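Local coordinates for protein glycerol-3-phosphate dehydrogenase [NAD(+)] (Dunaliella salina, PDB 6IUY) that probably catalyses NAD-dependent interconversion of dihydroxyacetone phosphate and sn-glycerol 3-phosphate, and also carries a haloacid dehalogenase-like domain that binds magnesium, at residues H316-P319 with I320-P323; V517-L520 with I521-Y525; R528-R531 with V532-W536. One frame throughout, in Å; residues are numbered along the deposited sequence.

Interaction 1 (H316-P319 with I320-P323); sequences HENP and IYLP. With NAD (nicotinamide-adenine-dinucleotide), chain C.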
loop_
_atom_site.group_PDB
_atom_site.type_symbol
_atom_site.label_atom_id
_atom_site.label_comp_id
_atom_site.label_asym_id
_atom_site.label_seq_id
_atom_site.Cartn_x
_atom_site.Cartn_y
_atom_site.Cartn_z
ATOM N N HIS A 316 14.272 -24.672 -28.693
ATOM C CA HIS A 316 13.327 -23.755 -28.055
ATOM C C HIS A 316 13.452 -23.797 -26.537
ATOM O O HIS A 316 12.464 -23.940 -25.816
ATOM C CB HIS A 316 11.905 -24.096 -28.491
ATOM C CG HIS A 316 11.784 -24.316 -29.962
ATOM N ND1 HIS A 316 12.241 -23.397 -30.886
ATOM C CD2 HIS A 316 11.308 -25.359 -30.673
ATOM C CE1 HIS A 316 12.035 -23.863 -32.102
ATOM N NE2 HIS A 316 11.473 -25.055 -32.002
ATOM N N GLU A 317 14.688 -23.685 -26.068
ATOM C CA GLU A 317 14.988 -23.768 -24.649
ATOM C C GLU A 317 16.289 -23.025 -24.429
ATOM O O GLU A 317 17.239 -23.157 -25.212
ATOM C CB GLU A 317 15.101 -25.224 -24.179
ATOM C CG GLU A 317 15.384 -25.357 -22.693
ATOM C CD GLU A 317 16.060 -26.654 -22.305
ATOM O OE1 GLU A 317 16.275 -27.515 -23.180
ATOM O OE2 GLU A 317 16.397 -26.805 -21.103
ATOM N N ASN A 318 16.319 -22.174 -23.421
ATOM C CA ASN A 318 17.589 -21.653 -22.955
ATOM C C ASN A 318 18.054 -22.595 -21.852
ATOM O O ASN A 318 17.521 -22.560 -20.743
ATOM C CB ASN A 318 17.447 -20.224 -22.454
ATOM C CG ASN A 318 18.769 -19.558 -22.237
ATOM O OD1 ASN A 318 19.742 -20.196 -21.833
ATOM N ND2 ASN A 318 18.822 -18.265 -22.501
ATOM N N PRO A 319 19.023 -23.479 -22.155
ATOM C CA PRO A 319 19.306 -24.550 -21.199
ATOM C C PRO A 319 20.213 -24.082 -20.086
ATOM O O PRO A 319 20.460 -24.816 -19.142
ATOM C CB PRO A 319 19.981 -25.608 -22.067
ATOM C CG PRO A 319 20.735 -24.784 -23.100
ATOM C CD PRO A 319 19.946 -23.504 -23.304
ATOM N N ILE A 320 20.680 -22.849 -20.170
ATOM C CA ILE A 320 21.575 -22.303 -19.159
ATOM C C ILE A 320 20.839 -21.452 -18.128
ATOM O O ILE A 320 21.140 -21.513 -16.933
ATOM C CB ILE A 320 22.660 -21.430 -19.780
ATOM C CG1 ILE A 320 23.476 -22.230 -20.802
ATOM C CG2 ILE A 320 23.562 -20.889 -18.714
ATOM C CD1 ILE A 320 24.484 -21.358 -21.540
ATOM N N TYR A 321 19.899 -20.644 -18.601
ATOM C CA TYR A 321 19.265 -19.643 -17.762
ATOM C C TYR A 321 17.811 -19.965 -17.483
ATOM O O TYR A 321 17.235 -19.388 -16.584
ATOM C CB TYR A 321 19.391 -18.259 -18.403
ATOM C CG TYR A 321 20.828 -17.828 -18.482
ATOM C CD1 TYR A 321 21.468 -17.309 -17.380
ATOM C CD2 TYR A 321 21.562 -17.997 -19.655
ATOM C CE1 TYR A 321 22.810 -16.934 -17.437
ATOM C CE2 TYR A 321 22.895 -17.623 -19.728
ATOM C CZ TYR A 321 23.519 -17.098 -18.619
ATOM O OH TYR A 321 24.846 -16.715 -18.692
ATOM N N LEU A 322 17.225 -20.886 -18.247
ATOM C CA LEU A 322 15.862 -21.342 -17.965
ATOM C C LEU A 322 15.672 -22.777 -18.406
ATOM O O LEU A 322 14.816 -23.060 -19.227
ATOM C CB LEU A 322 14.824 -20.433 -18.638
ATOM C CG LEU A 322 13.423 -20.480 -18.001
ATOM C CD1 LEU A 322 13.391 -19.821 -16.636
ATOM C CD2 LEU A 322 12.383 -19.842 -18.880
ATOM N N PRO A 323 16.462 -23.701 -17.824
ATOM C CA PRO A 323 16.460 -25.117 -18.221
ATOM C C PRO A 323 15.129 -25.817 -18.017
ATOM O O PRO A 323 14.447 -25.578 -17.024
ATOM C CB PRO A 323 17.531 -25.749 -17.316
ATOM C CG PRO A 323 17.793 -24.750 -16.218
ATOM C CD PRO A 323 17.415 -23.405 -16.731
HETATM P PA NAD C . 19.824 -13.040 -15.379
HETATM O O1A NAD C . 19.318 -14.404 -15.612
HETATM O O2A NAD C . 19.903 -12.642 -13.911
HETATM O O5B NAD C . 21.326 -12.873 -15.986
HETATM C C5B NAD C . 21.774 -13.724 -17.051
HETATM C C4B NAD C . 22.018 -12.881 -18.328
HETATM O O4B NAD C . 23.034 -12.083 -18.143
HETATM C C3B NAD C . 22.454 -13.803 -19.470
HETATM O O3B NAD C . 21.469 -14.022 -20.371
HETATM C C2B NAD C . 23.625 -13.056 -20.137
HETATM O O2B NAD C . 23.422 -13.080 -21.618
HETATM C C1B NAD C . 23.558 -11.868 -19.641
HETATM N N9A NAD C . 24.832 -11.284 -19.652
HETATM C C8A NAD C . 25.963 -11.705 -19.042
HETATM N N7A NAD C . 26.938 -10.818 -19.343
HETATM C C5A NAD C . 26.421 -9.860 -20.157
HETATM C C6A NAD C . 26.971 -8.747 -20.767
HETATM N N6A NAD C . 28.323 -8.314 -20.682
HETATM N N1A NAD C . 26.205 -7.947 -21.520
HETATM C C2A NAD C . 24.886 -8.247 -21.690
HETATM N N3A NAD C . 24.345 -9.340 -21.106
HETATM C C4A NAD C . 25.118 -10.143 -20.340
HETATM O O3 NAD C . 18.854 -12.024 -16.157
HETATM P PN NAD C . 17.275 -11.839 -15.952
HETATM O O1N NAD C . 16.716 -12.902 -15.023
HETATM O O2N NAD C . 16.550 -11.902 -17.277
HETATM O O5D NAD C . 17.066 -10.449 -15.234
HETATM C C5D NAD C . 17.310 -9.229 -15.909
HETATM C C4D NAD C . 16.443 -8.156 -15.237
HETATM O O4D NAD C . 15.259 -8.650 -14.926
HETATM C C3D NAD C . 17.092 -7.757 -13.928
HETATM O O3D NAD C . 17.111 -6.415 -13.844
HETATM C C2D NAD C . 16.179 -8.360 -12.824
HETATM O O2D NAD C . 16.339 -7.521 -11.607
HETATM C C1D NAD C . 14.991 -8.324 -13.359
HETATM N N1N NAD C . 14.049 -9.304 -12.855
HETATM C C2N NAD C . 14.400 -10.618 -12.625
HETATM C C3N NAD C . 13.456 -11.523 -12.142
HETATM C C7N NAD C . 13.895 -12.978 -11.873
HETATM O O7N NAD C . 13.201 -13.715 -11.201
HETATM N N7N NAD C . 15.133 -13.442 -12.448
HETATM C C4N NAD C . 12.159 -11.129 -11.892
HETATM C C5N NAD C . 11.791 -9.820 -12.149
HETATM C C6N NAD C . 12.743 -8.924 -12.638
HETATM O O HOH W 1 13.954 -22.294 -21.485
#
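Asn-318 holds this tight turn through both of its carbonyl oxygens. Its side-chain OD1 accepts Ile-320 N at 3.3 Å, a donor lying in the amide plane on a lone pair, and also Tyr-321 N at 3.3 Å, which arrives from above that plane. The first bond, from the residue two positions on, defines an Asx turn. The main-chain Asn-318 O meanwhile takes Leu-322 N at 3.0 Å, closing a five-residue alpha-turn that starts at the same asparagine. With CG anti to the backbone N (chi1 -168°), the amide of Asn-318 folds forward over the following peptides. Asn-318 N donates to a water at 3.1 Å, and that water also reaches Leu-322 O.

Packing spreads outward from Tyr-321. Asn-318 OD1 sits at the edge of its ring, 3.6 Å from CD2, with amide and ring planes 89° apart. One ring face lies against the NAD adenosine ribose, where C3B stands 3.6 Å above the plane, and Ile-320 CG2 is over the opposite face, both set toward the rim. Beyond the ring, Tyr-321 OH is hydrogen-bonded to Glu-301. Glu-317 runs extended, and its OE2, 3.3 Å from Pro-323 CA, accepts from Gly-324 N.

The turn lies in the loop between helix 307-315 and strand 331-334. Asn-318, Pro-319 and Ile-320 rest on Leu-308 of that helix, and Leu-322 packs on Cys-269 and Thr-270 of helix 266-282.

Interaction 2 (V517-L520 with I521-Y525); sequences VADL and IASSY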
loop_
_atom_site.group_PDB
_atom_site.type_symbol
_atom_site.label_atom_id
_atom_site.label_comp_id
_atom_site.label_asym_id
_atom_site.label_seq_id
_atom_site.Cartn_x
_atom_site.Cartn_y
_atom_site.Cartn_z
ATOM N N VAL A 517 4.275 -3.479 -2.532
ATOM C CA VAL A 517 4.379 -4.423 -1.427
ATOM C C VAL A 517 4.472 -5.871 -1.901
ATOM O O VAL A 517 5.189 -6.667 -1.310
ATOM C CB VAL A 517 3.185 -4.300 -0.449
ATOM C CG1 VAL A 517 3.389 -5.224 0.720
ATOM C CG2 VAL A 517 3.082 -2.895 0.069
ATOM N N ALA A 518 3.754 -6.233 -2.960
ATOM C CA ALA A 518 3.823 -7.612 -3.422
ATOM C C ALA A 518 5.271 -8.006 -3.800
ATOM O O ALA A 518 5.807 -9.007 -3.323
ATOM C CB ALA A 518 2.875 -7.827 -4.598
ATOM N N ASP A 519 5.914 -7.198 -4.629
ATOM C CA ASP A 519 7.273 -7.495 -5.099
ATOM C C ASP A 519 8.264 -7.569 -3.935
ATOM O O ASP A 519 9.127 -8.444 -3.892
ATOM C CB ASP A 519 7.727 -6.429 -6.110
ATOM C CG ASP A 519 8.951 -6.861 -6.924
ATOM O OD1 ASP A 519 9.417 -8.017 -6.752
ATOM O OD2 ASP A 519 9.443 -6.039 -7.748
ATOM N N LEU A 520 8.153 -6.625 -3.007
ATOM C CA LEU A 520 9.090 -6.539 -1.890
ATOM C C LEU A 520 9.057 -7.816 -1.038
ATOM O O LEU A 520 10.092 -8.296 -0.539
ATOM C CB LEU A 520 8.763 -5.306 -1.045
ATOM C CG LEU A 520 9.470 -5.129 0.289
ATOM C CD1 LEU A 520 10.930 -4.791 0.075
ATOM C CD2 LEU A 520 8.785 -4.052 1.092
ATOM N N ILE A 521 7.863 -8.382 -0.916
ATOM C CA ILE A 521 7.622 -9.564 -0.097
ATOM C C ILE A 521 8.169 -10.826 -0.768
ATOM O O ILE A 521 8.989 -11.550 -0.185
ATOM C CB ILE A 521 6.112 -9.728 0.178
ATOM C CG1 ILE A 521 5.625 -8.607 1.102
ATOM C CG2 ILE A 521 5.803 -11.098 0.792
ATOM C CD1 ILE A 521 4.115 -8.678 1.434
ATOM N N ALA A 522 7.714 -11.078 -1.995
ATOM C CA ALA A 522 8.196 -12.216 -2.783
ATOM C C ALA A 522 9.701 -12.211 -2.876
ATOM O O ALA A 522 10.333 -13.254 -2.738
ATOM C CB ALA A 522 7.576 -12.213 -4.189
ATOM N N SER A 523 10.292 -11.044 -3.099
ATOM C CA SER A 523 11.748 -10.975 -3.239
ATOM C C SER A 523 12.481 -11.098 -1.921
ATOM O O SER A 523 13.650 -11.531 -1.884
ATOM C CB SER A 523 12.144 -9.675 -3.933
ATOM O OG SER A 523 11.426 -9.587 -5.151
ATOM N N SER A 524 11.813 -10.707 -0.837
ATOM C CA SER A 524 12.399 -10.795 0.497
ATOM C C SER A 524 12.259 -12.202 1.037
ATOM O O SER A 524 13.025 -12.616 1.889
ATOM C CB SER A 524 11.750 -9.776 1.444
ATOM O OG SER A 524 12.038 -8.464 0.992
ATOM N N TYR A 525 11.301 -12.964 0.512
ATOM C CA TYR A 525 11.152 -14.332 0.974
ATOM C C TYR A 525 11.579 -15.383 -0.068
ATOM O O TYR A 525 11.865 -16.515 0.296
ATOM C CB TYR A 525 9.700 -14.588 1.437
ATOM C CG TYR A 525 9.404 -13.964 2.799
ATOM C CD1 TYR A 525 9.121 -12.605 2.921
ATOM C CD2 TYR A 525 9.449 -14.732 3.969
ATOM C CE1 TYR A 525 8.865 -12.031 4.172
ATOM C CE2 TYR A 525 9.198 -14.166 5.208
ATOM C CZ TYR A 525 8.902 -12.825 5.300
ATOM O OH TYR A 525 8.660 -12.277 6.533
#
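Val-517 begins the contact by meeting Ile-521 one helical turn ahead, through both side chain and backbone. Its CG1, anti to the backbone N (chi1 -176°), comes within 3.6 Å of Ile-521 CD1, and Val-517 O accepts Ile-521 N at 3.2 Å. Ala-518 follows with a straighter bond: Ala-522 N reaches Ala-518 O at 3.1 Å with an N-H...O angle of 171°, while Ile-521 N adds only a weak second bond to the same oxygen.

Asp-519 has two roles. Its backbone O takes Ser-523 N at 3.0 Å in the regular helical pattern. Its carboxylate OD2 forms a salt bridge with Lys-380, and OD1 is turned to the side of Ser-523, 3.0 Å from OG. The position of that OG is less certain, which makes its approach to OD1 doubtful.

Leu-520 O receives the hydroxyl of Ser-524, with OG anti to the carbonyl carbon (chi1 -64°), which turns the hydroxyl back to the preceding turn; the separation is too short to be trusted in detail. Ser-524 N adds a weak bond. The leucine side chain packs on Val-467 of helix 454-477 and Leu-492 of helix 481-502, whereas Tyr-525 stacks on Tyr-525 of the second subunit.

These bonds are those of an alpha helix in the helical C-terminal part of the dehydrogenase; the helix brings Ser-523 to bound dihydroxyacetone phosphate and Asp-519 to the substrate-binding Lys-380.

Interaction 3 (R528-R531 with V532-W536); sequences RNRR and VAEAW. With 13P (1,3-dihydroxyacetonephosphate), chain D; NAD (nicotinamide-adenine-dinucleotide), chain C.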
loop_
_atom_site.group_PDB
_atom_site.type_symbol
_atom_site.label_atom_id
_atom_site.label_comp_id
_atom_site.label_asym_id
_atom_site.label_seq_id
_atom_site.Cartn_x
_atom_site.Cartn_y
_atom_site.Cartn_z
ATOM N N ARG A 528 16.640 -13.998 -5.375
ATOM C CA ARG A 528 18.045 -14.351 -5.441
ATOM C C ARG A 528 18.853 -13.479 -4.517
ATOM O O ARG A 528 19.871 -13.922 -3.990
ATOM C CB ARG A 528 18.565 -14.242 -6.883
ATOM C CG ARG A 528 17.825 -15.163 -7.849
ATOM C CD ARG A 528 18.079 -14.796 -9.310
ATOM N NE ARG A 528 17.722 -13.413 -9.631
ATOM C CZ ARG A 528 17.890 -12.862 -10.838
ATOM N NH1 ARG A 528 18.389 -13.582 -11.834
ATOM N NH2 ARG A 528 17.566 -11.602 -11.053
ATOM N N ASN A 529 18.416 -12.233 -4.342
ATOM C CA ASN A 529 19.106 -11.280 -3.479
ATOM C C ASN A 529 19.075 -11.703 -2.022
ATOM O O ASN A 529 20.086 -11.602 -1.312
ATOM C CB ASN A 529 18.498 -9.885 -3.610
ATOM C CG ASN A 529 18.874 -9.205 -4.913
ATOM O OD1 ASN A 529 20.057 -8.896 -5.157
ATOM N ND2 ASN A 529 17.869 -8.942 -5.752
ATOM N N ARG A 530 17.903 -12.150 -1.579
ATOM C CA ARG A 530 17.716 -12.704 -0.228
ATOM C C ARG A 530 18.582 -13.926 -0.061
ATOM O O ARG A 530 19.195 -14.129 0.985
ATOM C CB ARG A 530 16.250 -13.093 0.023
ATOM C CG ARG A 530 15.963 -13.686 1.403
ATOM C CD ARG A 530 14.948 -14.803 1.353
ATOM N NE ARG A 530 15.585 -16.073 0.998
ATOM C CZ ARG A 530 16.436 -16.717 1.792
ATOM N NH1 ARG A 530 16.761 -16.201 2.979
ATOM N NH2 ARG A 530 16.971 -17.860 1.396
ATOM N N ARG A 531 18.618 -14.758 -1.100
ATOM C CA ARG A 531 19.272 -16.058 -0.989
ATOM C C ARG A 531 20.774 -15.909 -0.834
ATOM O O ARG A 531 21.395 -16.567 0.018
ATOM C CB ARG A 531 18.961 -16.918 -2.200
ATOM C CG ARG A 531 19.548 -18.320 -2.096
ATOM C CD ARG A 531 19.368 -19.098 -3.395
ATOM N NE ARG A 531 20.454 -20.058 -3.548
ATOM C CZ ARG A 531 21.091 -20.291 -4.690
ATOM N NH1 ARG A 531 20.744 -19.636 -5.789
ATOM N NH2 ARG A 531 22.074 -21.179 -4.727
ATOM N N VAL A 532 21.356 -15.027 -1.643
ATOM C CA VAL A 532 22.782 -14.779 -1.579
ATOM C C VAL A 532 23.206 -14.003 -0.345
ATOM O O VAL A 532 24.304 -14.210 0.180
ATOM C CB VAL A 532 23.272 -13.990 -2.810
ATOM C CG1 VAL A 532 24.757 -13.673 -2.659
ATOM C CG2 VAL A 532 23.001 -14.785 -4.075
ATOM N N ALA A 533 22.366 -13.065 0.074
ATOM C CA ALA A 533 22.679 -12.230 1.206
ATOM C C ALA A 533 22.625 -13.067 2.483
ATOM O O ALA A 533 23.433 -12.876 3.374
ATOM C CB ALA A 533 21.732 -11.038 1.280
ATOM N N GLU A 534 21.700 -14.021 2.544
ATOM C CA GLU A 534 21.660 -14.973 3.646
ATOM C C GLU A 534 23.002 -15.699 3.767
ATOM O O GLU A 534 23.607 -15.722 4.845
ATOM C CB GLU A 534 20.531 -15.984 3.453
ATOM C CG GLU A 534 20.562 -17.180 4.444
ATOM C CD GLU A 534 19.320 -18.065 4.322
ATOM O OE1 GLU A 534 19.125 -18.713 3.272
ATOM O OE2 GLU A 534 18.513 -18.103 5.264
ATOM N N ALA A 535 23.469 -16.289 2.664
ATOM C CA ALA A 535 24.755 -16.999 2.666
ATOM C C ALA A 535 25.916 -16.080 3.037
ATOM O O ALA A 535 26.797 -16.459 3.804
ATOM C CB ALA A 535 24.997 -17.646 1.320
ATOM N N TRP A 536 25.921 -14.860 2.521
ATOM C CA TRP A 536 26.979 -13.915 2.878
ATOM C C TRP A 536 27.037 -13.665 4.380
ATOM O O TRP A 536 28.112 -13.654 4.981
ATOM C CB TRP A 536 26.758 -12.597 2.165
ATOM C CG TRP A 536 27.783 -11.514 2.400
ATOM C CD1 TRP A 536 28.909 -11.283 1.670
ATOM C CD2 TRP A 536 27.729 -10.474 3.387
ATOM N NE1 TRP A 536 29.571 -10.178 2.149
ATOM C CE2 TRP A 536 28.868 -9.664 3.205
ATOM C CE3 TRP A 536 26.831 -10.151 4.408
ATOM C CZ2 TRP A 536 29.134 -8.561 4.005
ATOM C CZ3 TRP A 536 27.098 -9.060 5.200
ATOM C CH2 TRP A 536 28.239 -8.277 4.996
HETATM P P 13P D . 15.817 -11.343 -7.162
HETATM O O1P 13P D . 14.512 -10.613 -6.949
HETATM O O2P 13P D . 15.457 -12.760 -7.505
HETATM O O3P 13P D . 16.599 -11.264 -5.878
HETATM O O1 13P D . 16.756 -10.779 -8.325
HETATM C C1 13P D . 16.510 -9.555 -8.979
HETATM C C2 13P D . 15.074 -9.591 -9.384
HETATM O O2 13P D . 14.556 -10.653 -9.660
HETATM C C3 13P D . 14.260 -8.330 -9.442
HETATM O O3 13P D . 12.959 -8.617 -8.954
HETATM P PA NAD C . 19.824 -13.040 -15.379
HETATM O O1A NAD C . 19.318 -14.404 -15.612
HETATM O O2A NAD C . 19.903 -12.642 -13.911
HETATM O O5B NAD C . 21.326 -12.873 -15.986
HETATM C C5B NAD C . 21.774 -13.724 -17.051
HETATM C C4B NAD C . 22.018 -12.881 -18.328
HETATM O O4B NAD C . 23.034 -12.083 -18.143
HETATM C C3B NAD C . 22.454 -13.803 -19.470
HETATM O O3B NAD C . 21.469 -14.022 -20.371
HETATM C C2B NAD C . 23.625 -13.056 -20.137
HETATM O O2B NAD C . 23.422 -13.080 -21.618
HETATM C C1B NAD C . 23.558 -11.868 -19.641
HETATM N N9A NAD C . 24.832 -11.284 -19.652
HETATM C C8A NAD C . 25.963 -11.705 -19.042
HETATM N N7A NAD C . 26.938 -10.818 -19.343
HETATM C C5A NAD C . 26.421 -9.860 -20.157
HETATM C C6A NAD C . 26.971 -8.747 -20.767
HETATM N N6A NAD C . 28.323 -8.314 -20.682
HETATM N N1A NAD C . 26.205 -7.947 -21.520
HETATM C C2A NAD C . 24.886 -8.247 -21.690
HETATM N N3A NAD C . 24.345 -9.340 -21.106
HETATM C C4A NAD C . 25.118 -10.143 -20.340
HETATM O O3 NAD C . 18.854 -12.024 -16.157
HETATM P PN NAD C . 17.275 -11.839 -15.952
HETATM O O1N NAD C . 16.716 -12.902 -15.023
HETATM O O2N NAD C . 16.550 -11.902 -17.277
HETATM O O5D NAD C . 17.066 -10.449 -15.234
HETATM C C5D NAD C . 17.310 -9.229 -15.909
HETATM C C4D NAD C . 16.443 -8.156 -15.237
HETATM O O4D NAD C . 15.259 -8.650 -14.926
HETATM C C3D NAD C . 17.092 -7.757 -13.928
HETATM O O3D NAD C . 17.111 -6.415 -13.844
HETATM C C2D NAD C . 16.179 -8.360 -12.824
HETATM O O2D NAD C . 16.339 -7.521 -11.607
HETATM C C1D NAD C . 14.991 -8.324 -13.359
HETATM N N1N NAD C . 14.049 -9.304 -12.855
HETATM C C2N NAD C . 14.400 -10.618 -12.625
HETATM C C3N NAD C . 13.456 -11.523 -12.142
HETATM C C7N NAD C . 13.895 -12.978 -11.873
HETATM O O7N NAD C . 13.201 -13.715 -11.201
HETATM N N7N NAD C . 15.133 -13.442 -12.448
HETATM C C4N NAD C . 12.159 -11.129 -11.892
HETATM C C5N NAD C . 11.791 -9.820 -12.149
HETATM C C6N NAD C . 12.743 -8.924 -12.638
HETATM O O HOH W 2 21.257 -19.022 1.161
#
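The first turn of helix 528-541, in which Val-532 N bonds to Arg-528 O at 3.0 Å, forms a phosphate-binding helix N-terminus in the substrate pocket. Two successive backbone amides face the phosphate of dihydroxyacetone phosphate: Arg-528 N meets O2P at 2.7 Å, and Asn-529 N meets O3P at 2.6 Å.

The Arg-528 side chain, bent at chi3 (-57°), curls its guanidinium along the substrate. NE bonds to the ester oxygen O1 of the substrate at 3.1 Å and also to O2P, while NH2 reaches O1 at 3.0 Å. On the far corner NH1 meets the NAD phosphate oxygen O2A at 2.7 Å and also Gln-560. Through these NE, NH2 and NH1 bonds the group bridges substrate and cofactor. The carboxamide nitrogen N7N of NAD stands 3.1 Å above the centre of one guanidinium face. A leucine in place of Arg-528 would probably leave the substrate ester oxygen and the NAD phosphate without their shared cationic partner.

Farther along the helix, Arg-530 and Glu-534 lie side by side in an i to i+4 salt bridge, Arg-530 NH2 being 3.0 Å from Glu-534 OE1. OE1 lies near the guanidinium plane, whereas NH2 meets it from above the carboxylate, 55° out of that plane; the two planes are 81° apart. Arg-530 NH1 turns to Asp-475, and a water joins Glu-534 OE1 to Arg-531 O.

The amide pair, the guanidinium and the positive end of the helix dipole together would stabilise the phosphate charge, whereas the Arg-530 charge is met by Glu-534 on the same helix and by Asp-475 of helix 454-477.

How the interactions relate
Interactions 1 and 3 stand at different parts of the same bound NAD: residues 316-323 meet its adenosine end, whereas Arg-528 of interaction 3 reaches a phosphate oxygen and the nicotinamide carboxamide. Their nearest atoms are about 7 Å apart, so the cofactor spans the gap between them. Interactions 2 and 3 touch directly, with Ser-524 O 3.0 Å from Arg-530 CD, and their successive helices both reach dihydroxyacetone phosphate. Lys-380, the salt-bridge partner from interaction 2, is also hydrogen-bonded to that substrate. Interaction 1 stays about 16 Å at nearest atoms from interaction 2. Interaction 1 thus lines the cofactor site, interaction 2 the substrate side, and interaction 3 bears on both.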